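Side-chain contacts in dihydropyrimidinase (Brevibacillus agri, PDB 3SFW), which catalyses the hydrolytic ring opening of dihydropyrimidines such as dihydrouracil, probably with the pair of zinc ions it binds: residues 273-278 and 284-289; 135-140 and 170-175; 7-10 and 15-18. All coordinates share one frame; numbering follows the deposited sequence.

Interaction 1: 273-278 and 284-289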
loop_
_atom_site.group_PDB
_atom_site.type_symbol
_atom_site.label_atom_id
_atom_site.label_comp_id
_atom_site.label_asym_id
_atom_site.label_seq_id
_atom_site.Cartn_x
_atom_site.Cartn_y
_atom_site.Cartn_z
ATOM N N THR A 273 -13.734 -3.490 25.048
ATOM C CA THR A 273 -14.909 -3.429 25.938
ATOM C C THR A 273 -14.688 -4.018 27.351
ATOM O O THR A 273 -15.432 -3.691 28.296
ATOM C CB THR A 273 -16.216 -4.048 25.315
ATOM O OG1 THR A 273 -16.032 -5.445 25.053
ATOM C CG2 THR A 273 -16.623 -3.294 24.034
ATOM N N ALA A 274 -13.697 -4.892 27.515
ATOM C CA ALA A 274 -13.453 -5.497 28.841
ATOM C C ALA A 274 -13.076 -4.393 29.862
ATOM O O ALA A 274 -13.228 -4.579 31.072
ATOM C CB ALA A 274 -12.335 -6.560 28.773
ATOM N N LEU A 275 -12.502 -3.300 29.368
ATOM C CA LEU A 275 -12.016 -2.262 30.270
ATOM C C LEU A 275 -13.179 -1.459 30.835
ATOM O O LEU A 275 -12.965 -0.603 31.708
ATOM C CB LEU A 275 -11.044 -1.306 29.568
ATOM C CG LEU A 275 -9.648 -1.963 29.615
ATOM C CD1 LEU A 275 -9.366 -2.535 28.247
ATOM C CD2 LEU A 275 -8.560 -1.006 30.023
ATOM N N GLU A 276 -14.355 -1.640 30.230
ATOM C CA GLU A 276 -15.555 -0.887 30.660
ATOM C C GLU A 276 -16.264 -1.573 31.809
ATOM O O GLU A 276 -17.258 -1.032 32.334
ATOM C CB GLU A 276 -16.554 -0.713 29.508
ATOM C CG GLU A 276 -16.073 0.066 28.309
ATOM C CD GLU A 276 -17.010 -0.175 27.094
ATOM O OE1 GLU A 276 -18.180 -0.577 27.296
ATOM O OE2 GLU A 276 -16.587 0.013 25.955
ATOM N N LYS A 277 -15.792 -2.756 32.207
ATOM C CA LYS A 277 -16.508 -3.499 33.259
ATOM C C LYS A 277 -16.570 -2.648 34.514
ATOM O O LYS A 277 -15.571 -2.067 34.925
ATOM C CB LYS A 277 -15.885 -4.858 33.575
ATOM C CG LYS A 277 -15.951 -5.885 32.456
ATOM C CD LYS A 277 -15.019 -7.058 32.813
ATOM C CE LYS A 277 -14.955 -8.103 31.685
ATOM N NZ LYS A 277 -16.259 -8.847 31.529
ATOM N N PRO A 278 -17.768 -2.555 35.126
ATOM C CA PRO A 278 -17.970 -1.609 36.231
ATOM C C PRO A 278 -17.337 -2.063 37.578
ATOM O O PRO A 278 -16.764 -3.174 37.686
ATOM C CB PRO A 278 -19.509 -1.542 36.340
ATOM C CG PRO A 278 -19.955 -2.944 35.967
ATOM C CD PRO A 278 -18.937 -3.430 34.900
ATOM N N LYS A 284 -8.646 -4.987 35.923
ATOM C CA LYS A 284 -8.106 -6.337 35.629
ATOM C C LYS A 284 -7.518 -6.451 34.210
ATOM O O LYS A 284 -6.660 -7.325 33.961
ATOM C CB LYS A 284 -9.205 -7.363 35.770
ATOM C CG LYS A 284 -9.625 -7.606 37.230
ATOM C CD LYS A 284 -10.785 -8.617 37.293
ATOM C CE LYS A 284 -11.045 -9.062 38.722
ATOM N NZ LYS A 284 -12.235 -10.002 38.828
ATOM N N TYR A 285 -8.013 -5.613 33.298
ATOM C CA TYR A 285 -7.638 -5.716 31.871
ATOM C C TYR A 285 -6.714 -4.597 31.439
ATOM O O TYR A 285 -6.522 -4.379 30.234
ATOM C CB TYR A 285 -8.914 -5.709 30.979
ATOM C CG TYR A 285 -9.771 -6.904 31.277
ATOM C CD1 TYR A 285 -9.535 -8.118 30.626
ATOM C CD2 TYR A 285 -10.720 -6.876 32.331
ATOM C CE1 TYR A 285 -10.246 -9.273 30.968
ATOM C CE2 TYR A 285 -11.463 -8.025 32.656
ATOM C CZ TYR A 285 -11.200 -9.228 31.967
ATOM O OH TYR A 285 -11.863 -10.408 32.284
ATOM N N VAL A 286 -6.149 -3.879 32.414
ATOM C CA VAL A 286 -5.239 -2.762 32.104
ATOM C C VAL A 286 -3.793 -3.309 31.925
ATOM O O VAL A 286 -3.258 -3.932 32.811
ATOM C CB VAL A 286 -5.262 -1.704 33.256
ATOM C CG1 VAL A 286 -4.031 -0.745 33.156
ATOM C CG2 VAL A 286 -6.578 -0.918 33.169
ATOM N N TRP A 287 -3.323 -3.227 30.690
ATOM C CA TRP A 287 -1.950 -3.618 30.270
ATOM C C TRP A 287 -1.741 -2.880 28.968
ATOM O O TRP A 287 -2.692 -2.272 28.440
ATOM C CB TRP A 287 -1.824 -5.139 30.039
ATOM C CG TRP A 287 -2.963 -5.753 29.250
ATOM C CD1 TRP A 287 -3.241 -5.562 27.932
ATOM C CD2 TRP A 287 -3.894 -6.746 29.734
ATOM N NE1 TRP A 287 -4.325 -6.377 27.557
ATOM C CE2 TRP A 287 -4.733 -7.098 28.654
ATOM C CE3 TRP A 287 -4.128 -7.326 31.009
ATOM C CZ2 TRP A 287 -5.801 -8.016 28.801
ATOM C CZ3 TRP A 287 -5.120 -8.288 31.138
ATOM C CH2 TRP A 287 -5.919 -8.659 30.029
ATOM N N SER A 288 -0.494 -2.835 28.478
ATOM C CA SER A 288 -0.188 -1.936 27.349
ATOM C C SER A 288 0.586 -2.728 26.315
ATOM O O SER A 288 1.347 -3.583 26.697
ATOM C CB SER A 288 0.687 -0.772 27.815
ATOM O OG SER A 288 -0.016 0.004 28.793
ATOM N N PRO A 289 0.348 -2.494 25.022
ATOM C CA PRO A 289 -0.723 -1.680 24.444
ATOM C C PRO A 289 -2.061 -2.138 24.915
ATOM O O PRO A 289 -2.228 -3.268 25.357
ATOM C CB PRO A 289 -0.597 -1.925 22.931
ATOM C CG PRO A 289 0.151 -3.231 22.821
ATOM C CD PRO A 289 1.108 -3.218 23.974
#

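Interaction 2: 135-140 and 170-175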
loop_
_atom_site.group_PDB
_atom_site.type_symbol
_atom_site.label_atom_id
_atom_site.label_comp_id
_atom_site.label_asym_id
_atom_site.label_seq_id
_atom_site.Cartn_x
_atom_site.Cartn_y
_atom_site.Cartn_z
ATOM N N GLU A 135 30.085 -0.818 24.762
ATOM C CA GLU A 135 31.256 -1.688 24.966
ATOM C C GLU A 135 30.875 -2.925 25.759
ATOM O O GLU A 135 31.273 -4.051 25.422
ATOM C CB GLU A 135 32.411 -0.932 25.675
ATOM C CG GLU A 135 32.879 0.318 24.911
ATOM C CD GLU A 135 34.408 0.389 24.681
ATOM O OE1 GLU A 135 34.842 1.226 23.836
ATOM O OE2 GLU A 135 35.172 -0.349 25.367
ATOM N N GLU A 136 30.040 -2.726 26.769
ATOM C CA GLU A 136 29.607 -3.795 27.645
ATOM C C GLU A 136 28.816 -4.870 26.920
ATOM O O GLU A 136 28.823 -6.040 27.329
ATOM C CB GLU A 136 28.745 -3.211 28.770
ATOM C CG GLU A 136 28.823 -3.979 29.985
ATOM C CD GLU A 136 28.117 -3.383 31.196
ATOM O OE1 GLU A 136 27.577 -2.253 31.211
ATOM O OE2 GLU A 136 28.045 -4.155 32.130
ATOM N N LEU A 137 28.103 -4.475 25.865
ATOM C CA LEU A 137 27.227 -5.431 25.152
ATOM C C LEU A 137 28.000 -6.587 24.532
ATOM O O LEU A 137 27.449 -7.657 24.301
ATOM C CB LEU A 137 26.385 -4.700 24.089
ATOM C CG LEU A 137 25.209 -3.909 24.682
ATOM C CD1 LEU A 137 24.571 -3.069 23.587
ATOM C CD2 LEU A 137 24.195 -4.922 25.288
ATOM N N GLU A 138 29.295 -6.390 24.253
ATOM C CA GLU A 138 30.053 -7.490 23.644
ATOM C C GLU A 138 30.097 -8.759 24.487
ATOM O O GLU A 138 29.708 -9.852 24.030
ATOM C CB GLU A 138 31.471 -7.050 23.220
ATOM C CG GLU A 138 32.180 -8.153 22.443
ATOM C CD GLU A 138 33.543 -7.709 21.944
ATOM O OE1 GLU A 138 34.303 -7.107 22.740
ATOM O OE2 GLU A 138 33.808 -7.886 20.744
ATOM N N SER A 139 30.435 -8.626 25.770
ATOM C CA SER A 139 30.428 -9.834 26.615
ATOM C C SER A 139 29.024 -10.228 26.986
ATOM O O SER A 139 28.762 -11.393 27.253
ATOM C CB SER A 139 31.281 -9.621 27.867
ATOM O OG SER A 139 30.732 -8.588 28.658
ATOM N N VAL A 140 28.107 -9.268 27.011
ATOM C CA VAL A 140 26.693 -9.649 27.252
ATOM C C VAL A 140 26.247 -10.654 26.198
ATOM O O VAL A 140 25.673 -11.722 26.529
ATOM C CB VAL A 140 25.738 -8.412 27.252
ATOM C CG1 VAL A 140 24.218 -8.878 27.258
ATOM C CG2 VAL A 140 26.011 -7.517 28.507
ATOM N N LEU A 170 20.485 -0.701 17.580
ATOM C CA LEU A 170 20.300 -1.534 16.349
ATOM C C LEU A 170 21.615 -1.720 15.583
ATOM O O LEU A 170 21.935 -2.838 15.143
ATOM C CB LEU A 170 19.252 -0.910 15.412
ATOM C CG LEU A 170 17.790 -1.082 15.885
ATOM C CD1 LEU A 170 16.918 0.055 15.232
ATOM C CD2 LEU A 170 17.269 -2.504 15.502
ATOM N N ILE A 171 22.407 -0.651 15.520
ATOM C CA ILE A 171 23.710 -0.720 14.842
ATOM C C ILE A 171 24.631 -1.673 15.566
ATOM O O ILE A 171 25.275 -2.531 14.961
ATOM C CB ILE A 171 24.352 0.664 14.718
ATOM C CG1 ILE A 171 23.537 1.475 13.691
ATOM C CG2 ILE A 171 25.791 0.561 14.204
ATOM C CD1 ILE A 171 23.903 2.852 13.614
ATOM N N ARG A 172 24.692 -1.519 16.870
ATOM C CA ARG A 172 25.547 -2.382 17.689
ATOM C C ARG A 172 25.056 -3.821 17.647
ATOM O O ARG A 172 25.854 -4.757 17.635
ATOM C CB ARG A 172 25.567 -1.850 19.115
ATOM C CG ARG A 172 26.501 -2.673 20.046
ATOM C CD ARG A 172 27.963 -2.679 19.509
ATOM N NE ARG A 172 28.920 -3.008 20.585
ATOM C CZ ARG A 172 30.111 -3.607 20.411
ATOM N NH1 ARG A 172 30.854 -3.898 21.482
ATOM N NH2 ARG A 172 30.558 -3.933 19.198
ATOM N N ALA A 173 23.742 -4.014 17.746
ATOM C CA ALA A 173 23.166 -5.356 17.642
ATOM C C ALA A 173 23.507 -6.043 16.319
ATOM O O ALA A 173 23.750 -7.254 16.301
ATOM C CB ALA A 173 21.603 -5.307 17.851
ATOM N N LYS A 174 23.451 -5.312 15.212
ATOM C CA LYS A 174 23.837 -5.912 13.943
ATOM C C LYS A 174 25.297 -6.367 14.001
ATOM O O LYS A 174 25.629 -7.463 13.545
ATOM C CB LYS A 174 23.662 -4.955 12.779
ATOM C CG LYS A 174 23.982 -5.697 11.458
ATOM C CD LYS A 174 24.503 -4.792 10.385
ATOM C CE LYS A 174 24.816 -5.601 9.074
ATOM N NZ LYS A 174 23.716 -6.563 8.717
ATOM N N GLU A 175 26.148 -5.541 14.604
ATOM C CA GLU A 175 27.585 -5.897 14.689
ATOM C C GLU A 175 27.763 -7.194 15.496
ATOM O O GLU A 175 28.661 -7.976 15.198
ATOM C CB GLU A 175 28.373 -4.803 15.427
ATOM C CG GLU A 175 28.523 -3.479 14.720
ATOM C CD GLU A 175 29.266 -2.444 15.586
ATOM O OE1 GLU A 175 29.184 -1.234 15.257
ATOM O OE2 GLU A 175 29.860 -2.826 16.634
HETATM O O HOH W 1 32.841 -5.597 19.143
HETATM O O HOH W 2 33.637 -4.021 21.888
#

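Interaction 3: 7-10 and 15-18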
loop_
_atom_site.group_PDB
_atom_site.type_symbol
_atom_site.label_atom_id
_atom_site.label_comp_id
_atom_site.label_asym_id
_atom_site.label_seq_id
_atom_site.Cartn_x
_atom_site.Cartn_y
_atom_site.Cartn_z
ATOM N N ASN A 7 2.462 -44.741 21.967
ATOM C CA ASN A 7 1.080 -44.706 21.504
ATOM C C ASN A 7 0.504 -43.310 21.312
ATOM O O ASN A 7 -0.711 -43.177 21.187
ATOM C CB ASN A 7 0.151 -45.477 22.467
ATOM C CG ASN A 7 0.638 -46.877 22.757
ATOM O OD1 ASN A 7 1.110 -47.577 21.853
ATOM N ND2 ASN A 7 0.522 -47.315 24.040
ATOM N N GLY A 8 1.364 -42.295 21.299
ATOM C CA GLY A 8 0.921 -40.908 21.110
ATOM C C GLY A 8 1.124 -40.446 19.663
ATOM O O GLY A 8 1.674 -41.203 18.833
ATOM N N THR A 9 0.620 -39.250 19.364
ATOM C CA THR A 9 0.810 -38.590 18.046
ATOM C C THR A 9 1.720 -37.375 18.209
ATOM O O THR A 9 1.390 -36.443 18.942
ATOM C CB THR A 9 -0.513 -38.167 17.495
ATOM O OG1 THR A 9 -1.364 -39.313 17.429
ATOM C CG2 THR A 9 -0.372 -37.553 16.063
ATOM N N VAL A 10 2.920 -37.470 17.637
ATOM C CA VAL A 10 3.899 -36.358 17.651
ATOM C C VAL A 10 3.478 -35.286 16.638
ATOM O O VAL A 10 3.187 -35.597 15.497
ATOM C CB VAL A 10 5.308 -36.880 17.277
ATOM C CG1 VAL A 10 6.396 -35.699 17.263
ATOM C CG2 VAL A 10 5.704 -38.000 18.276
ATOM N N ASP A 15 6.022 -31.742 11.208
ATOM C CA ASP A 15 5.646 -33.149 11.080
ATOM C C ASP A 15 4.413 -33.443 11.926
ATOM O O ASP A 15 4.160 -32.750 12.937
ATOM C CB ASP A 15 6.825 -34.020 11.550
ATOM C CG ASP A 15 8.012 -33.948 10.603
ATOM O OD1 ASP A 15 7.827 -34.303 9.434
ATOM O OD2 ASP A 15 9.083 -33.493 11.022
ATOM N N THR A 16 3.691 -34.504 11.551
ATOM C CA THR A 16 2.572 -35.060 12.341
ATOM C C THR A 16 2.525 -36.575 12.098
ATOM O O THR A 16 2.311 -37.018 10.961
ATOM C CB THR A 16 1.173 -34.486 11.883
ATOM O OG1 THR A 16 1.189 -33.040 11.870
ATOM C CG2 THR A 16 0.064 -34.957 12.809
ATOM N N TYR A 17 2.705 -37.383 13.143
ATOM C CA TYR A 17 2.895 -38.828 12.912
ATOM C C TYR A 17 2.728 -39.587 14.199
ATOM O O TYR A 17 2.922 -39.033 15.285
ATOM C CB TYR A 17 4.276 -39.136 12.294
ATOM C CG TYR A 17 5.479 -38.707 13.098
ATOM C CD1 TYR A 17 5.994 -37.401 13.003
ATOM C CD2 TYR A 17 6.063 -39.565 14.021
ATOM C CE1 TYR A 17 7.098 -37.010 13.757
ATOM C CE2 TYR A 17 7.185 -39.177 14.773
ATOM C CZ TYR A 17 7.671 -37.882 14.650
ATOM O OH TYR A 17 8.720 -37.477 15.417
ATOM N N GLN A 18 2.374 -40.861 14.072
ATOM C CA GLN A 18 2.240 -41.730 15.229
ATOM C C GLN A 18 3.525 -42.509 15.425
ATOM O O GLN A 18 3.977 -43.216 14.524
ATOM C CB GLN A 18 1.042 -42.650 15.009
ATOM C CG GLN A 18 -0.245 -41.927 15.293
ATOM C CD GLN A 18 -1.337 -42.244 14.306
ATOM O OE1 GLN A 18 -2.083 -43.218 14.474
ATOM N NE2 GLN A 18 -1.470 -41.395 13.272
#

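Interaction 1: 273-278 and 284-289
Ala274 and Tyr285 make a CH-pi interaction. The methyl CB of Ala274 lies over one face of the phenol ring, 3.7 Å from the centroid of the Tyr285 ring and 16° off its normal, displaced toward the CG end. With CG of Tyr285 beside its backbone N (chi1 -63°), the ring is directed to the 3-10 turn at 273-276, against Ala274.

The second kind of contact is aliphatic packing. Leu275 CG approaches Tyr285 CB at 4.1 Å, and its CD2 branch meets Val286 CG2 at 3.7 Å, those two side chains running at about a right angle to each other. CD1 of the same leucine faces the carbonyl Tyr285 O at 3.9 Å.

Lys277 adds a contact at the exposed margin. Its methylene CE comes obliquely to Tyr285 CE2 at 3.6 Å; the chain bends at chi4 beyond this point. The phenol hydroxyl of Tyr285 hydrogen-bonds to the carbonyl of Pro417, so the polar end of the ring is satisfied there.

The contact joins two parts of the long loop between helix 265-269 and helix 295-305. Leu275 also rests on Ile206 and Val286 on His208, both of helix 206-210, while farther on Pro289 touches the zinc ligand His239, just beyond strand 234-237.

Interaction 2: 135-140 and 170-175
Within 170-175, Arg172 alone touches 135-140, where it reaches Leu137 and Glu138. The two short helical segments cross at -38°, their axes 10.6 Å apart at closest approach, and the long side chain spans the gap. CB leaves its helix toward 135-140. CG, anti to the backbone N, is the first atom to touch: Arg172 CG passes Leu137 CD1 at 4.1 Å, the two side chains sliding past each other in opposite directions. That leucine is buried and packs further on Leu101 and Leu149.

The chain then bends at chi2 (58°), which carries the guanidinium across the gap to the backbone of helix 131-142. NE donates to the carbonyl of Leu134, just before this segment. Arg172 NH1 comes to 3.7 Å from Glu138 CB, an oblique approach. Glu135 O lies at the guanidinium edge, near its plane, but at 4.0 Å from Arg172 NH1 this is only a contact. NH2 turns back to its own helix and forms a salt bridge, 2.9 Å from Arg172 NH2 to Glu175 OE2, with the acceptor tilted slightly from the guanidinium plane.

Two waters link the guanidinium to the carboxylate of Glu138, whose chain is extended beyond CG. One accepts from Arg172 NH2 at 2.8 Å and donates to Glu138 OE2 at 3.0 Å; the other accepts from Arg172 NH1 and donates weakly to Glu138 OE1, 3.3 Å away. The chemistry is therefore mixed. Arg172 pairs directly with a carboxylate of its own helix and meets the neighbouring helix through a backbone carbonyl, an aliphatic touch and water, so its positive charge is probably shared between Glu175 and, less directly, Glu138.

Interaction 3: 7-10 and 15-18
An antiparallel beta hairpin brings Val10 of strand 9-11 against Tyr17 of strand 16-18, in the N-terminal part of the chain, at one margin of a mixed sheet. Strand 9-11 pairs on its other edge with strand 49-59, so the hairpin extends that sheet. Val10 and Tyr17 form the hydrogen-bonded pair: Val10 N donates to Tyr17 O at 2.8 Å, and Tyr17 N to Val10 O at 3.0 Å. Thr9 and Gln18 are the neighbouring non-hydrogen-bonded pair; on their face of the sheet the two side chains lie side by side, Thr9 OG1 coming to 3.6 Å from Gln18 CG.

Val10 and Tyr17 project from the opposite face. There Val10 also packs on Leu50 of strand 49-59, while the tyrosine touches Ala386 of the third subunit, which places the hairpin at a subunit interface. With CG set between its own backbone N and carbonyl carbon (chi1 59°), the Tyr17 ring swings over the valine. Val10 CB sits above one ring face, offset toward the rim, and its CG1 branch comes to 3.6 Å from Tyr17 CZ.

In the fold
Along the chain the three contacts follow one another in the order interaction 3, interaction 2, interaction 1, and no two touch. Their centres are 37 to 42 Å apart; interactions 1 and 2 come nearest, at about 18 Å between closest atoms. Both of these lie within the amidohydrolase range, whose fold is a TIM barrel. Interaction 2 joins two of its outer helices, 131-142 and 163-176, whereas interaction 1 joins two parts of a long loop whose Val286 side chain is about 12 Å from a zinc ion. Interaction 3 lies in the N-terminal beta-rich part, on a sheet shared with strand 49-59, and faces another subunit. Together they sample the barrel's outside, a loop near the metal site and the assembly surface.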